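Local coordinates for GTPase-activating protein skywalker (Drosophila melanogaster, PDB 5HJQ) that activates GTP hydrolysis by Rab35 and binds phosphoinositides through its TBC domain, regulating the recycling of synaptic vesicle proteins through endosomes, at residues 164-168 with 279-284; 246-251 with 307-311. One frame throughout, in Å; residues are numbered along the deposited sequence.

Contact 1. Residues 164-168 with 279-284; sequences CLPYH and LAGLPF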
ATOM      1  N   CYS A 164      -9.556   1.786  -8.730  1.00 59.98           N
ATOM      2  CA  CYS A 164      -9.821   0.383  -8.446  1.00 66.70           C
ATOM      3  C   CYS A 164      -8.794  -0.447  -9.198  1.00 63.67           C
ATOM      4  O   CYS A 164      -9.132  -1.222 -10.092  1.00 66.47           O
ATOM      5  CB  CYS A 164     -11.247  -0.002  -8.837  1.00 61.78           C
ATOM      6  SG  CYS A 164     -12.504   0.856  -7.857  1.00 72.11           S
ATOM      7  N   LEU A 165      -7.532  -0.253  -8.827  1.00 59.52           N
ATOM      8  CA  LEU A 165      -6.395  -0.841  -9.525  1.00 64.66           C
ATOM      9  C   LEU A 165      -6.432  -2.364  -9.496  1.00 67.01           C
ATOM     10  O   LEU A 165      -6.369  -2.972  -8.428  1.00 66.97           O
ATOM     11  CB  LEU A 165      -5.091  -0.333  -8.911  1.00 61.22           C
ATOM     12  CG  LEU A 165      -4.959   1.190  -8.883  1.00 64.88           C
ATOM     13  CD1 LEU A 165      -3.809   1.625  -7.988  1.00 63.53           C
ATOM     14  CD2 LEU A 165      -4.779   1.734 -10.291  1.00 66.29           C
ATOM     15  N   PRO A 166      -6.534  -2.983 -10.682  1.00 66.93           N
ATOM     16  CA  PRO A 166      -6.677  -4.435 -10.838  1.00 66.41           C
ATOM     17  C   PRO A 166      -5.347  -5.176 -10.964  1.00 69.91           C
ATOM     18  O   PRO A 166      -5.298  -6.377 -10.685  1.00 66.16           O
ATOM     19  CB  PRO A 166      -7.478  -4.551 -12.132  1.00 68.17           C
ATOM     20  CG  PRO A 166      -6.992  -3.391 -12.948  1.00 66.17           C
ATOM     21  CD  PRO A 166      -6.654  -2.281 -11.971  1.00 63.26           C
ATOM     22  N   TYR A 167      -4.300  -4.465 -11.375  1.00 64.39           N
ATOM     23  CA  TYR A 167      -2.993  -5.064 -11.642  1.00 63.75           C
ATOM     24  C   TYR A 167      -3.114  -6.241 -12.614  1.00 70.57           C
ATOM     25  O   TYR A 167      -3.601  -6.073 -13.730  1.00 77.29           O
ATOM     26  CB  TYR A 167      -2.325  -5.498 -10.335  1.00 66.16           C
ATOM     27  CG  TYR A 167      -2.198  -4.371  -9.333  1.00 65.61           C
ATOM     28  CD1 TYR A 167      -1.323  -3.314  -9.555  1.00 63.55           C
ATOM     29  CD2 TYR A 167      -2.956  -4.360  -8.168  1.00 65.53           C
ATOM     30  CE1 TYR A 167      -1.207  -2.276  -8.647  1.00 58.66           C
ATOM     31  CE2 TYR A 167      -2.846  -3.326  -7.252  1.00 61.49           C
ATOM     32  CZ  TYR A 167      -1.969  -2.288  -7.499  1.00 59.97           C
ATOM     33  OH  TYR A 167      -1.849  -1.259  -6.595  1.00 60.00           O
ATOM     34  N   HIS A 168      -2.694  -7.428 -12.190  1.00 71.58           N
ATOM     35  CA  HIS A 168      -2.666  -8.580 -13.089  1.00 70.22           C
ATOM     36  C   HIS A 168      -3.886  -9.487 -12.946  1.00 68.99           C
ATOM     37  O   HIS A 168      -3.920 -10.578 -13.513  1.00 69.62           O
ATOM     38  CB  HIS A 168      -1.391  -9.396 -12.859  1.00 66.96           C
ATOM     39  CG  HIS A 168      -0.131  -8.640 -13.142  1.00 71.78           C
ATOM     40  ND1 HIS A 168       0.976  -8.702 -12.322  1.00 70.66           N
ATOM     41  CD2 HIS A 168       0.199  -7.802 -14.153  1.00 77.81           C
ATOM     42  CE1 HIS A 168       1.932  -7.936 -12.818  1.00 73.31           C
ATOM     43  NE2 HIS A 168       1.486  -7.379 -13.929  1.00 75.13           N
ATOM     44  N   LEU A 279       1.083   2.784  -4.953  1.00 57.27           N
ATOM     45  CA  LEU A 279       0.068   1.834  -5.405  1.00 61.92           C
ATOM     46  C   LEU A 279      -0.229   1.884  -6.902  1.00 63.40           C
ATOM     47  O   LEU A 279      -0.687   0.897  -7.475  1.00 63.85           O
ATOM     48  CB  LEU A 279      -1.236   2.050  -4.632  1.00 54.42           C
ATOM     49  CG  LEU A 279      -1.207   1.730  -3.137  1.00 60.06           C
ATOM     50  CD1 LEU A 279      -2.554   2.026  -2.491  1.00 57.84           C
ATOM     51  CD2 LEU A 279      -0.802   0.274  -2.904  1.00 56.05           C
ATOM     52  N   ALA A 280       0.023   3.025  -7.535  1.00 57.92           N
ATOM     53  CA  ALA A 280      -0.316   3.187  -8.947  1.00 58.05           C
ATOM     54  C   ALA A 280       0.879   3.599  -9.802  1.00 64.18           C
ATOM     55  O   ALA A 280       0.723   3.954 -10.970  1.00 68.34           O
ATOM     56  CB  ALA A 280      -1.442   4.202  -9.101  1.00 60.92           C
ATOM     57  N   GLY A 281       2.071   3.550  -9.221  1.00 62.78           N
ATOM     58  CA  GLY A 281       3.274   3.925  -9.939  1.00 63.75           C
ATOM     59  C   GLY A 281       4.307   2.817  -9.967  1.00 63.00           C
ATOM     60  O   GLY A 281       4.652   2.311 -11.034  1.00 61.46           O
ATOM     61  N   LEU A 282       4.802   2.448  -8.788  1.00 57.48           N
ATOM     62  CA  LEU A 282       5.822   1.412  -8.662  1.00 60.77           C
ATOM     63  C   LEU A 282       5.387   0.130  -9.351  1.00 63.57           C
ATOM     64  O   LEU A 282       4.212  -0.227  -9.307  1.00 58.55           O
ATOM     65  CB  LEU A 282       6.129   1.129  -7.190  1.00 59.00           C
ATOM     66  CG  LEU A 282       6.727   2.272  -6.374  1.00 57.94           C
ATOM     67  CD1 LEU A 282       7.116   1.791  -4.989  1.00 51.39           C
ATOM     68  CD2 LEU A 282       7.925   2.861  -7.098  1.00 58.94           C
ATOM     69  N   PRO A 283       6.333  -0.561 -10.000  1.00 64.93           N
ATOM     70  CA  PRO A 283       6.015  -1.833 -10.651  1.00 60.93           C
ATOM     71  C   PRO A 283       5.538  -2.865  -9.630  1.00 63.86           C
ATOM     72  O   PRO A 283       5.897  -2.763  -8.455  1.00 63.68           O
ATOM     73  CB  PRO A 283       7.346  -2.243 -11.290  1.00 64.41           C
ATOM     74  CG  PRO A 283       8.152  -0.986 -11.373  1.00 61.70           C
ATOM     75  CD  PRO A 283       7.746  -0.187 -10.180  1.00 62.40           C
ATOM     76  N   PHE A 284       4.736  -3.828 -10.078  1.00 65.04           N
ATOM     77  CA  PHE A 284       4.124  -4.826  -9.199  1.00 60.97           C
ATOM     78  C   PHE A 284       5.150  -5.549  -8.325  1.00 59.92           C
ATOM     79  O   PHE A 284       4.941  -5.743  -7.130  1.00 58.89           O
ATOM     80  CB  PHE A 284       3.334  -5.832 -10.042  1.00 66.20           C
ATOM     81  CG  PHE A 284       2.511  -6.790  -9.237  1.00 67.96           C
ATOM     82  CD1 PHE A 284       1.337  -6.378  -8.631  1.00 66.30           C
ATOM     83  CD2 PHE A 284       2.915  -8.103  -9.085  1.00 62.82           C
ATOM     84  CE1 PHE A 284       0.579  -7.261  -7.888  1.00 63.32           C
ATOM     85  CE2 PHE A 284       2.164  -8.992  -8.341  1.00 69.02           C
ATOM     86  CZ  PHE A 284       0.994  -8.569  -7.741  1.00 68.88           C
TER
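Y167 reaches from the loop ahead of helix 171-187 to the end of helix 274-279, where its hydroxyl donates a hydrogen bond to the backbone carbonyl of L279, with OH and O 2.6 Å apart. The setting is the all-helical TBC domain, and the junction between helices 274-279 and 284-297 supplies the other half of the contact. The hydroxyl meets the L279 oxygen in the carbonyl plane, on a lone pair, with a C=O...OH angle of 132°. That oxygen lies at the edge of the tyrosine ring, near its plane.

Aromatic contacts gather around F284. With its CG anti to the backbone N (chi1 -172°), F284, in the first turn of helix 284-297, turns its ring back toward Y167 and H168. H168 presents an edge to the face of F284, ND1 lying over that face toward its rim; the ring centroids are 4.9 Å apart and the planes meet at 63°. Y167 joins this cluster obliquely, with its CG 4.1 Å from CD1 of F284. Replacing Y167 by phenylalanine would probably leave the L279 carbonyl without this side-chain donor and the ring less firmly tied to the helix end. Outside the two segments, H206 meets the F284 ring and accepts a hydrogen bond from the backbone N of H168 through its NE2, while L287 lies against Y167.

Apolar packing completes the contact. L165 sets its CB over one face of the Y167 ring, toward the rim, and extends one methyl past the tyrosine to the helix end. This CD1 comes 3.2 Å from the same L279 O that Y167 grips, and it stops 3.7 Å from CB of A280.

Contact 2. Residues 246-251 with 307-311; sequences IAKKHT and LVILN
T251, just past the end of helix 233-250, and N311 of helix 300-317 make the polar part of an otherwise apolar junction. The threonine hydroxyl donates to the side-chain oxygen of N311; the 2.5 Å from OG1 to OD1 is shorter than usual, and its exact length is doubtful. Beside it, the T251 methyl turns to the leucines, CG2 lying 3.7 Å from CD1 of L310, and the two side chains cross at about a right angle. The torsion divides these tasks: OG1 stands anti to the backbone N (chi1 -173°), facing the asparagine, while CG2 faces L310.

L307 carries most of the remaining contact by spreading its two methyls along helix 233-250. CD1 meets CG2 of I246 at 4.0 Å and also touches CB of H250, whereas CD2 packs 3.9 Å from CA of A247. The small A247 side chain lets both L307 and L310 approach the helix.

Farther out, F271 touches A247 and L310, and W277 backs L310. On another flank, L360 of the phosphoinositide-binding segment packs on I246 and H250.

The axes of the short helical segments 246-250 and 307-311 come within 10.7 Å and cross at -51°. T251 is the first residue beyond helix 233-250 and sits at the N-cap position of helix 252-261, although its side chain makes no capping bond. This is oblique helix-helix packing at a helix-to-helix turn, within the all-helical TBC fold and beside its inositol-phosphate pocket.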
ATOM      1  N   ILE A 246       6.497  15.250   7.388  1.00 61.59           N
ATOM      2  CA  ILE A 246       7.691  14.412   7.451  1.00 58.91           C
ATOM      3  C   ILE A 246       8.618  14.698   6.276  1.00 55.50           C
ATOM      4  O   ILE A 246       9.840  14.772   6.428  1.00 57.85           O
ATOM      5  CB  ILE A 246       7.326  12.914   7.458  1.00 59.31           C
ATOM      6  CG1 ILE A 246       6.498  12.571   8.697  1.00 63.53           C
ATOM      7  CG2 ILE A 246       8.579  12.054   7.399  1.00 52.16           C
ATOM      8  CD1 ILE A 246       5.988  11.143   8.712  1.00 66.39           C
ATOM      9  N   ALA A 247       8.025  14.867   5.101  1.00 50.94           N
ATOM     10  CA  ALA A 247       8.786  15.123   3.889  1.00 53.55           C
ATOM     11  C   ALA A 247       9.445  16.505   3.907  1.00 61.67           C
ATOM     12  O   ALA A 247      10.510  16.697   3.322  1.00 59.16           O
ATOM     13  CB  ALA A 247       7.894  14.982   2.686  1.00 55.86           C
ATOM     14  N   LYS A 248       8.814  17.463   4.579  1.00 56.61           N
ATOM     15  CA  LYS A 248       9.374  18.810   4.676  1.00 65.98           C
ATOM     16  C   LYS A 248      10.728  18.816   5.383  1.00 63.91           C
ATOM     17  O   LYS A 248      11.566  19.672   5.116  1.00 63.74           O
ATOM     18  CB  LYS A 248       8.403  19.749   5.396  1.00 65.67           C
ATOM     19  CG  LYS A 248       7.382  20.417   4.484  1.00 62.72           C
ATOM     20  CD  LYS A 248       6.391  21.246   5.290  1.00 64.60           C
ATOM     21  CE  LYS A 248       5.401  21.981   4.395  1.00 72.30           C
ATOM     22  NZ  LYS A 248       5.989  23.198   3.755  1.00 74.73           N
ATOM     23  N   LYS A 249      10.949  17.855   6.275  1.00 66.94           N
ATOM     24  CA  LYS A 249      12.227  17.774   6.979  1.00 65.05           C
ATOM     25  C   LYS A 249      13.157  16.690   6.417  1.00 65.53           C
ATOM     26  O   LYS A 249      14.335  16.954   6.165  1.00 61.96           O
ATOM     27  CB  LYS A 249      12.002  17.549   8.476  1.00 65.71           C
ATOM     28  CG  LYS A 249      11.479  18.776   9.208  1.00 81.08           C
ATOM     29  CD  LYS A 249      12.268  19.045  10.491  1.00 83.19           C
ATOM     30  CE  LYS A 249      11.627  20.148  11.329  1.00 81.52           C
ATOM     31  NZ  LYS A 249      11.594  21.462  10.623  1.00 92.82           N
ATOM     32  N   HIS A 250      12.635  15.482   6.207  1.00 59.87           N
ATOM     33  CA  HIS A 250      13.476  14.359   5.785  1.00 58.91           C
ATOM     34  C   HIS A 250      13.822  14.356   4.296  1.00 57.45           C
ATOM     35  O   HIS A 250      14.819  13.759   3.889  1.00 54.67           O
ATOM     36  CB  HIS A 250      12.819  13.029   6.160  1.00 55.89           C
ATOM     37  CG  HIS A 250      13.116  12.588   7.559  1.00 49.67           C
ATOM     38  ND1 HIS A 250      14.255  11.884   7.887  1.00 53.29           N
ATOM     39  CD2 HIS A 250      12.431  12.755   8.715  1.00 54.69           C
ATOM     40  CE1 HIS A 250      14.256  11.632   9.184  1.00 58.27           C
ATOM     41  NE2 HIS A 250      13.160  12.149   9.710  1.00 58.67           N
ATOM     42  N   THR A 251      13.008  15.014   3.480  1.00 62.17           N
ATOM     43  CA  THR A 251      13.363  15.190   2.077  1.00 62.67           C
ATOM     44  C   THR A 251      13.175  16.666   1.693  1.00 57.88           C
ATOM     45  O   THR A 251      12.634  17.005   0.637  1.00 57.00           O
ATOM     46  CB  THR A 251      12.553  14.226   1.155  1.00 63.49           C
ATOM     47  OG1 THR A 251      13.043  14.308  -0.190  1.00 68.00           O
ATOM     48  CG2 THR A 251      11.058  14.512   1.184  1.00 54.08           C
ATOM     49  N   LEU A 307       9.236   8.797   1.002  1.00 50.08           N
ATOM     50  CA  LEU A 307      10.443   9.606   1.147  1.00 52.97           C
ATOM     51  C   LEU A 307      11.502   9.215   0.122  1.00 57.09           C
ATOM     52  O   LEU A 307      12.101  10.075  -0.528  1.00 51.65           O
ATOM     53  CB  LEU A 307      11.014   9.469   2.560  1.00 47.25           C
ATOM     54  CG  LEU A 307      10.099   9.866   3.718  1.00 47.21           C
ATOM     55  CD1 LEU A 307      10.812   9.673   5.046  1.00 50.89           C
ATOM     56  CD2 LEU A 307       9.628  11.314   3.558  1.00 53.29           C
ATOM     57  N   VAL A 308      11.722   7.907  -0.008  1.00 53.71           N
ATOM     58  CA  VAL A 308      12.723   7.361  -0.921  1.00 47.54           C
ATOM     59  C   VAL A 308      12.444   7.765  -2.359  1.00 50.55           C
ATOM     60  O   VAL A 308      13.342   8.208  -3.073  1.00 58.46           O
ATOM     61  CB  VAL A 308      12.783   5.818  -0.832  1.00 53.06           C
ATOM     62  CG1 VAL A 308      13.724   5.255  -1.884  1.00 47.80           C
ATOM     63  CG2 VAL A 308      13.223   5.397   0.542  1.00 48.41           C
ATOM     64  N   ILE A 309      11.192   7.608  -2.777  1.00 50.38           N
ATOM     65  CA  ILE A 309      10.773   8.003  -4.116  1.00 55.89           C
ATOM     66  C   ILE A 309      11.077   9.479  -4.369  1.00 57.78           C
ATOM     67  O   ILE A 309      11.590   9.843  -5.430  1.00 55.53           O
ATOM     68  CB  ILE A 309       9.269   7.748  -4.334  1.00 57.45           C
ATOM     69  CG1 ILE A 309       8.975   6.244  -4.333  1.00 50.41           C
ATOM     70  CG2 ILE A 309       8.798   8.383  -5.634  1.00 50.42           C
ATOM     71  CD1 ILE A 309       7.526   5.911  -4.614  1.00 47.58           C
ATOM     72  N   LEU A 310      10.775  10.319  -3.382  1.00 57.51           N
ATOM     73  CA  LEU A 310      11.010  11.757  -3.492  1.00 57.72           C
ATOM     74  C   LEU A 310      12.495  12.089  -3.636  1.00 59.46           C
ATOM     75  O   LEU A 310      12.867  12.956  -4.427  1.00 64.69           O
ATOM     76  CB  LEU A 310      10.426  12.487  -2.280  1.00 58.96           C
ATOM     77  CG  LEU A 310       8.906  12.652  -2.307  1.00 58.05           C
ATOM     78  CD1 LEU A 310       8.391  13.124  -0.961  1.00 54.31           C
ATOM     79  CD2 LEU A 310       8.506  13.626  -3.401  1.00 58.00           C
ATOM     80  N   ASN A 311      13.339  11.402  -2.869  1.00 59.94           N
ATOM     81  CA  ASN A 311      14.784  11.565  -3.003  1.00 57.56           C
ATOM     82  C   ASN A 311      15.282  11.079  -4.357  1.00 63.31           C
ATOM     83  O   ASN A 311      16.066  11.760  -5.017  1.00 64.35           O
ATOM     84  CB  ASN A 311      15.522  10.823  -1.887  1.00 56.47           C
ATOM     85  CG  ASN A 311      15.199  11.369  -0.517  1.00 59.63           C
ATOM     86  OD1 ASN A 311      14.641  12.455  -0.391  1.00 62.60           O
ATOM     87  ND2 ASN A 311      15.561  10.625   0.521  1.00 58.36           N
TER

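Contacts 1 and 2 show how one helical domain can join a surface loop to a buried helix interface. Their centres lie about 22 Å apart, yet the two touch directly: CD2 of L282 packs 4.0 Å from CD1 of I309. Along the chain their segments alternate, and helix 274-279 serves both, its C-terminal end entering contact 1 while W277 lies against I309 and L310 of contact 2. Their relation to the lipid site differs. Contact 1 lies away from the inositol-phosphate pocket, whereas in contact 2 the H250 side chain is about 8 Å from the bound inositol trisphosphate and the I246 side chain about 4 Å from that of L360, a phosphoinositide-binding residue.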